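Local coordinates for protein separin (Saccharomyces cerevisiae, PDB 5U1T) that cleaves the MCD1/SCC1 subunit of cohesin at the onset of anaphase as a caspase-like cysteine protease, and is held inactive by securin for most of the cell cycle, at residues R526-F529 / C530-G534; V563-L566 / N567-M570. All coordinates share one frame; numbering follows the deposited sequence.

Contact 1. Residues R526-F529 / C530-G534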
ATOM      1  N   ARG A 526      27.857  12.920  10.374  1.00 55.47           N
ATOM      2  CA  ARG A 526      26.947  13.554   9.441  1.00 55.17           C
ATOM      3  C   ARG A 526      26.085  12.520   8.736  1.00 55.08           C
ATOM      4  O   ARG A 526      24.929  12.793   8.425  1.00 52.48           O
ATOM      5  CB  ARG A 526      27.719  14.375   8.427  1.00 57.54           C
ATOM      6  CG  ARG A 526      28.625  15.378   9.068  1.00 56.11           C
ATOM      7  CD  ARG A 526      29.301  16.196   8.022  1.00 56.43           C
ATOM      8  NE  ARG A 526      28.312  16.903   7.232  1.00 59.55           N
ATOM      9  CZ  ARG A 526      28.585  17.572   6.118  1.00 60.23           C
ATOM     10  NH1 ARG A 526      27.600  18.185   5.470  1.00 61.56           N
ATOM     11  NH2 ARG A 526      29.829  17.625   5.651  1.00 55.85           N
ATOM     12  N   MET A 527      26.644  11.330   8.507  1.00 58.85           N
ATOM     13  CA  MET A 527      25.907  10.251   7.841  1.00 54.85           C
ATOM     14  C   MET A 527      24.772   9.746   8.698  1.00 53.06           C
ATOM     15  O   MET A 527      23.686   9.532   8.202  1.00 52.27           O
ATOM     16  CB  MET A 527      26.829   9.096   7.469  1.00 50.18           C
ATOM     17  CG  MET A 527      27.649   9.395   6.244  1.00 52.58           C
ATOM     18  SD  MET A 527      28.856   8.143   5.805  1.00 61.20           S
ATOM     19  CE  MET A 527      27.848   6.815   5.197  1.00 61.89           C
ATOM     20  N   ILE A 528      25.015   9.560   9.987  1.00 52.60           N
ATOM     21  CA  ILE A 528      23.928   9.177  10.866  1.00 51.52           C
ATOM     22  C   ILE A 528      22.884  10.298  10.850  1.00 55.99           C
ATOM     23  O   ILE A 528      21.690  10.026  10.762  1.00 56.59           O
ATOM     24  CB  ILE A 528      24.408   8.885  12.299  1.00 46.82           C
ATOM     25  CG1 ILE A 528      25.261   7.615  12.311  1.00 49.53           C
ATOM     26  CG2 ILE A 528      23.221   8.687  13.221  1.00 47.93           C
ATOM     27  CD1 ILE A 528      25.811   7.222  13.660  1.00 42.05           C
ATOM     28  N   PHE A 529      23.340  11.552  10.882  1.00 52.56           N
ATOM     29  CA  PHE A 529      22.452  12.720  10.897  1.00 52.52           C
ATOM     30  C   PHE A 529      21.505  12.787   9.689  1.00 52.05           C
ATOM     31  O   PHE A 529      20.296  12.948   9.836  1.00 51.89           O
ATOM     32  CB  PHE A 529      23.291  13.991  10.966  1.00 48.02           C
ATOM     33  CG  PHE A 529      22.491  15.235  11.057  1.00 45.75           C
ATOM     34  CD1 PHE A 529      21.805  15.548  12.218  1.00 51.21           C
ATOM     35  CD2 PHE A 529      22.434  16.114   9.986  1.00 50.34           C
ATOM     36  CE1 PHE A 529      21.055  16.714  12.309  1.00 50.88           C
ATOM     37  CE2 PHE A 529      21.696  17.285  10.067  1.00 46.53           C
ATOM     38  CZ  PHE A 529      21.007  17.587  11.229  1.00 49.53           C
ATOM     39  N   CYS A 530      22.078  12.680   8.498  1.00 51.57           N
ATOM     40  CA  CYS A 530      21.326  12.629   7.249  1.00 54.79           C
ATOM     41  C   CYS A 530      20.279  11.514   7.206  1.00 55.12           C
ATOM     42  O   CYS A 530      19.136  11.718   6.783  1.00 50.04           O
ATOM     43  CB  CYS A 530      22.292  12.447   6.083  1.00 53.65           C
ATOM     44  SG  CYS A 530      23.317  13.873   5.797  1.00 54.55           S
ATOM     45  N   SER A 531      20.696  10.335   7.646  1.00 48.95           N
ATOM     46  CA  SER A 531      19.827   9.176   7.647  1.00 50.15           C
ATOM     47  C   SER A 531      18.656   9.397   8.567  1.00 57.32           C
ATOM     48  O   SER A 531      17.550   8.953   8.278  1.00 63.31           O
ATOM     49  CB  SER A 531      20.596   7.924   8.047  1.00 50.00           C
ATOM     50  OG  SER A 531      21.579   7.645   7.064  1.00 55.10           O
ATOM     51  N   LEU A 532      18.907  10.081   9.678  1.00 58.67           N
ATOM     52  CA  LEU A 532      17.867  10.386  10.648  1.00 56.40           C
ATOM     53  C   LEU A 532      16.913  11.431  10.073  1.00 58.09           C
ATOM     54  O   LEU A 532      15.725  11.416  10.362  1.00 55.93           O
ATOM     55  CB  LEU A 532      18.474  10.883  11.972  1.00 56.74           C
ATOM     56  CG  LEU A 532      18.771   9.912  13.127  1.00 57.88           C
ATOM     57  CD1 LEU A 532      17.504   9.271  13.647  1.00 64.56           C
ATOM     58  CD2 LEU A 532      19.688   8.817  12.692  1.00 61.85           C
ATOM     59  N   ARG A 533      17.442  12.332   9.250  1.00 58.01           N
ATOM     60  CA  ARG A 533      16.690  13.497   8.785  1.00 56.84           C
ATOM     61  C   ARG A 533      15.948  13.322   7.481  1.00 58.66           C
ATOM     62  O   ARG A 533      15.090  14.128   7.159  1.00 61.54           O
ATOM     63  CB  ARG A 533      17.622  14.682   8.611  1.00 58.59           C
ATOM     64  CG  ARG A 533      18.188  15.204   9.883  1.00 56.75           C
ATOM     65  CD  ARG A 533      18.188  16.689   9.790  1.00 55.82           C
ATOM     66  NE  ARG A 533      17.193  17.237  10.688  1.00 55.16           N
ATOM     67  CZ  ARG A 533      16.919  18.526  10.788  1.00 52.72           C
ATOM     68  NH1 ARG A 533      17.562  19.406  10.035  1.00 52.32           N
ATOM     69  NH2 ARG A 533      15.999  18.921  11.647  1.00 58.49           N
ATOM     70  N   GLY A 534      16.311  12.301   6.714  1.00 59.68           N
ATOM     71  CA  GLY A 534      15.794  12.142   5.372  1.00 56.54           C
ATOM     72  C   GLY A 534      16.308  13.221   4.444  1.00 55.01           C
ATOM     73  O   GLY A 534      15.656  13.573   3.467  1.00 63.44           O
TER
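Phe529 and Arg533, one turn apart on the same alpha-helix, run side by side and point the same way, with the aliphatic part of the arginine lying over the ring. Arg533 CG sits above the centre of one ring face, 4.0 Å from the centroid and 12° off the normal, a CH-pi contact. Farther along, Arg533 CD comes to 3.3 Å from Phe529 CZ. The ring can reach this position because its CG is anti to the backbone N (chi1 -177°), while the arginine chain bends at chi2 and chi3 as it passes, leaving the guanidinium plane 31° from that of the ring. The guanidinium has its polar partners outside this turn: NH2 bonds to the backbone carbonyls of Ser511 and Ile513. Cutting Phe529 back to alanine is likely to take away the surface under the Arg533 methylenes and open a gap beside Trp521, although the guanidinium would keep its carbonyl partners. The next pair round the helix is apolar: Ile528 CG2 meets Leu532 CD2 at 3.6 Å, again with both side chains directed alike. On another side, Ser531 folds its hydroxyl back to Met527 O (OG to O 3.0 Å), and Ser531 N reaches that same oxygen at 3.1 Å from the opposite face of the carbonyl plane, so one acceptor satisfies both donors of the serine. The helix ends at Arg533, and Gly534, with positive phi, leaves the helical course. Among its neighbours, Phe529 packs on helix 501-509 and meets Trp521 edge-to-face; Ile528 and Leu532 lean on Phe474 of helix 470-485, and Met527 and Ile528 rest against Ile560 of helix 557-572.

Contact 2. Residues V563-L566 / N567-M570; sequences VYLL and NLDM
Leu566 and Met570 meet on the buried side of this helix, with Leu566 CG 4.3 Å from Met570 SD and, in the backbone beneath them, Met570 N hydrogen-bonded to Leu566 O (3.0 Å). The Met570 side chain leaves with CG anti to its own carbonyl carbon (chi1 -72°), which sets CG 3.5 Å from Leu566 O before the chain bends at its last torsion. It is enclosed from outside as well, by Met610 and Tyr614 of helix 602-617, by Leu786 of helix 782-805 and by an aromatic side chain of another protein's chain. Val563, also buried, packs on Phe603 and Phe607 of helix 602-617. The underlying motif is the regular alpha-helix, in which each amide bonds to the carbonyl four residues earlier: Asn567 N to Val563 O, Leu568 N to Tyr564 O and Asp569 N to Leu565 O (2.8 Å) repeat the pattern within separase's large helical region. The looser side is made by Leu565 and Leu568, both partly exposed. There Leu568 CD2 is shared between two neighbours, standing 4.3 Å from Leu565 CD2 and equally 4.3 Å from Tyr564 CE2, which it approaches obliquely. The spacings match that of the buried pair, so the two sides differ in how much surrounds them; here Phe536 of a nearby loop touches Leu568 and meets the Tyr564 ring edge-to-face. Farther round, the carboxylate of Asp569 turns from its own helix to the chain that follows, where OD2 accepts a hydrogen bond from Asn577 N.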
ATOM      1  N   VAL A 563      23.098   2.144   5.816  1.00 55.62           N
ATOM      2  CA  VAL A 563      21.877   2.838   6.235  1.00 49.98           C
ATOM      3  C   VAL A 563      21.762   4.126   5.453  1.00 52.29           C
ATOM      4  O   VAL A 563      20.667   4.558   5.074  1.00 56.24           O
ATOM      5  CB  VAL A 563      21.844   3.156   7.741  1.00 48.72           C
ATOM      6  CG1 VAL A 563      20.672   4.111   8.092  1.00 42.07           C
ATOM      7  CG2 VAL A 563      21.754   1.885   8.539  1.00 47.77           C
ATOM      8  N   TYR A 564      22.908   4.730   5.189  1.00 53.72           N
ATOM      9  CA  TYR A 564      22.932   5.979   4.460  1.00 54.37           C
ATOM     10  C   TYR A 564      22.520   5.716   3.002  1.00 52.70           C
ATOM     11  O   TYR A 564      21.690   6.435   2.453  1.00 51.47           O
ATOM     12  CB  TYR A 564      24.318   6.640   4.563  1.00 50.18           C
ATOM     13  CG  TYR A 564      24.414   7.956   3.838  1.00 49.42           C
ATOM     14  CD1 TYR A 564      24.012   9.140   4.438  1.00 50.65           C
ATOM     15  CD2 TYR A 564      24.885   8.011   2.536  1.00 52.56           C
ATOM     16  CE1 TYR A 564      24.089  10.348   3.755  1.00 53.00           C
ATOM     17  CE2 TYR A 564      24.967   9.196   1.848  1.00 48.29           C
ATOM     18  CZ  TYR A 564      24.565  10.363   2.450  1.00 57.17           C
ATOM     19  OH  TYR A 564      24.662  11.542   1.726  1.00 61.97           O
ATOM     20  N   LEU A 565      23.067   4.670   2.386  1.00 54.50           N
ATOM     21  CA  LEU A 565      22.778   4.391   0.982  1.00 55.51           C
ATOM     22  C   LEU A 565      21.304   3.976   0.770  1.00 55.66           C
ATOM     23  O   LEU A 565      20.645   4.453  -0.157  1.00 54.17           O
ATOM     24  CB  LEU A 565      23.727   3.319   0.452  1.00 53.16           C
ATOM     25  CG  LEU A 565      25.182   3.763   0.358  1.00 52.70           C
ATOM     26  CD1 LEU A 565      26.048   2.615  -0.065  1.00 47.98           C
ATOM     27  CD2 LEU A 565      25.325   4.896  -0.600  1.00 51.99           C
ATOM     28  N   LEU A 566      20.790   3.111   1.637  1.00 50.76           N
ATOM     29  CA  LEU A 566      19.381   2.789   1.621  1.00 50.83           C
ATOM     30  C   LEU A 566      18.514   4.043   1.593  1.00 54.44           C
ATOM     31  O   LEU A 566      17.680   4.227   0.699  1.00 55.75           O
ATOM     32  CB  LEU A 566      19.020   1.951   2.831  1.00 54.17           C
ATOM     33  CG  LEU A 566      17.530   1.646   2.847  1.00 55.36           C
ATOM     34  CD1 LEU A 566      17.262   0.528   1.865  1.00 53.94           C
ATOM     35  CD2 LEU A 566      17.030   1.311   4.245  1.00 50.52           C
ATOM     36  N   ASN A 567      18.730   4.912   2.575  1.00 57.34           N
ATOM     37  CA  ASN A 567      17.908   6.102   2.722  1.00 51.78           C
ATOM     38  C   ASN A 567      18.180   7.122   1.631  1.00 48.98           C
ATOM     39  O   ASN A 567      17.276   7.843   1.231  1.00 55.17           O
ATOM     40  CB  ASN A 567      18.101   6.713   4.104  1.00 48.41           C
ATOM     41  CG  ASN A 567      17.341   5.962   5.176  1.00 52.66           C
ATOM     42  OD1 ASN A 567      17.841   4.981   5.736  1.00 49.07           O
ATOM     43  ND2 ASN A 567      16.125   6.413   5.470  1.00 50.40           N
ATOM     44  N   LEU A 568      19.406   7.158   1.124  1.00 49.69           N
ATOM     45  CA  LEU A 568      19.722   7.982  -0.047  1.00 54.24           C
ATOM     46  C   LEU A 568      18.907   7.550  -1.285  1.00 56.55           C
ATOM     47  O   LEU A 568      18.225   8.378  -1.911  1.00 51.35           O
ATOM     48  CB  LEU A 568      21.224   7.929  -0.354  1.00 49.26           C
ATOM     49  CG  LEU A 568      21.673   8.631  -1.648  1.00 56.15           C
ATOM     50  CD1 LEU A 568      21.462  10.128  -1.586  1.00 52.60           C
ATOM     51  CD2 LEU A 568      23.124   8.343  -1.974  1.00 58.60           C
ATOM     52  N   ASP A 569      18.986   6.255  -1.607  1.00 53.64           N
ATOM     53  CA  ASP A 569      18.163   5.625  -2.647  1.00 53.99           C
ATOM     54  C   ASP A 569      16.689   5.979  -2.530  1.00 51.88           C
ATOM     55  O   ASP A 569      16.105   6.500  -3.477  1.00 55.67           O
ATOM     56  CB  ASP A 569      18.305   4.108  -2.608  1.00 46.69           C
ATOM     57  CG  ASP A 569      19.442   3.621  -3.455  1.00 54.90           C
ATOM     58  OD1 ASP A 569      20.032   4.463  -4.160  1.00 60.93           O
ATOM     59  OD2 ASP A 569      19.749   2.406  -3.427  1.00 55.96           O
ATOM     60  N   MET A 570      16.096   5.689  -1.376  1.00 47.12           N
ATOM     61  CA  MET A 570      14.699   5.975  -1.171  1.00 46.84           C
ATOM     62  C   MET A 570      14.431   7.453  -1.401  1.00 54.64           C
ATOM     63  O   MET A 570      13.458   7.823  -2.061  1.00 53.73           O
ATOM     64  CB  MET A 570      14.263   5.544   0.223  1.00 45.49           C
ATOM     65  CG  MET A 570      14.182   4.047   0.381  1.00 46.89           C
ATOM     66  SD  MET A 570      13.790   3.632   2.076  1.00 60.37           S
ATOM     67  CE  MET A 570      12.307   2.679   1.944  1.00 59.05           C
TER

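In the fold
Contacts 1 and 2 each lie along one helix, contact 1 running to its C-terminal end; they follow one another along the chain with their centres about 10 Å apart, and the helices that carry them, 523-533 and 557-572, pack together. Tyr564 is the main meeting point: its CB lies 3.6 Å from Met527 CE, its ring atom CE1 lies 3.6 Å from Cys530 CB, and its CA is 3.4 Å from Ser531 OG. A chain of another protein touches both places, packing on Leu532 in contact 1 and on Val563, Asn567 and Met570 in contact 2. Both contacts lie away from the probable catalytic residue, Cys1497.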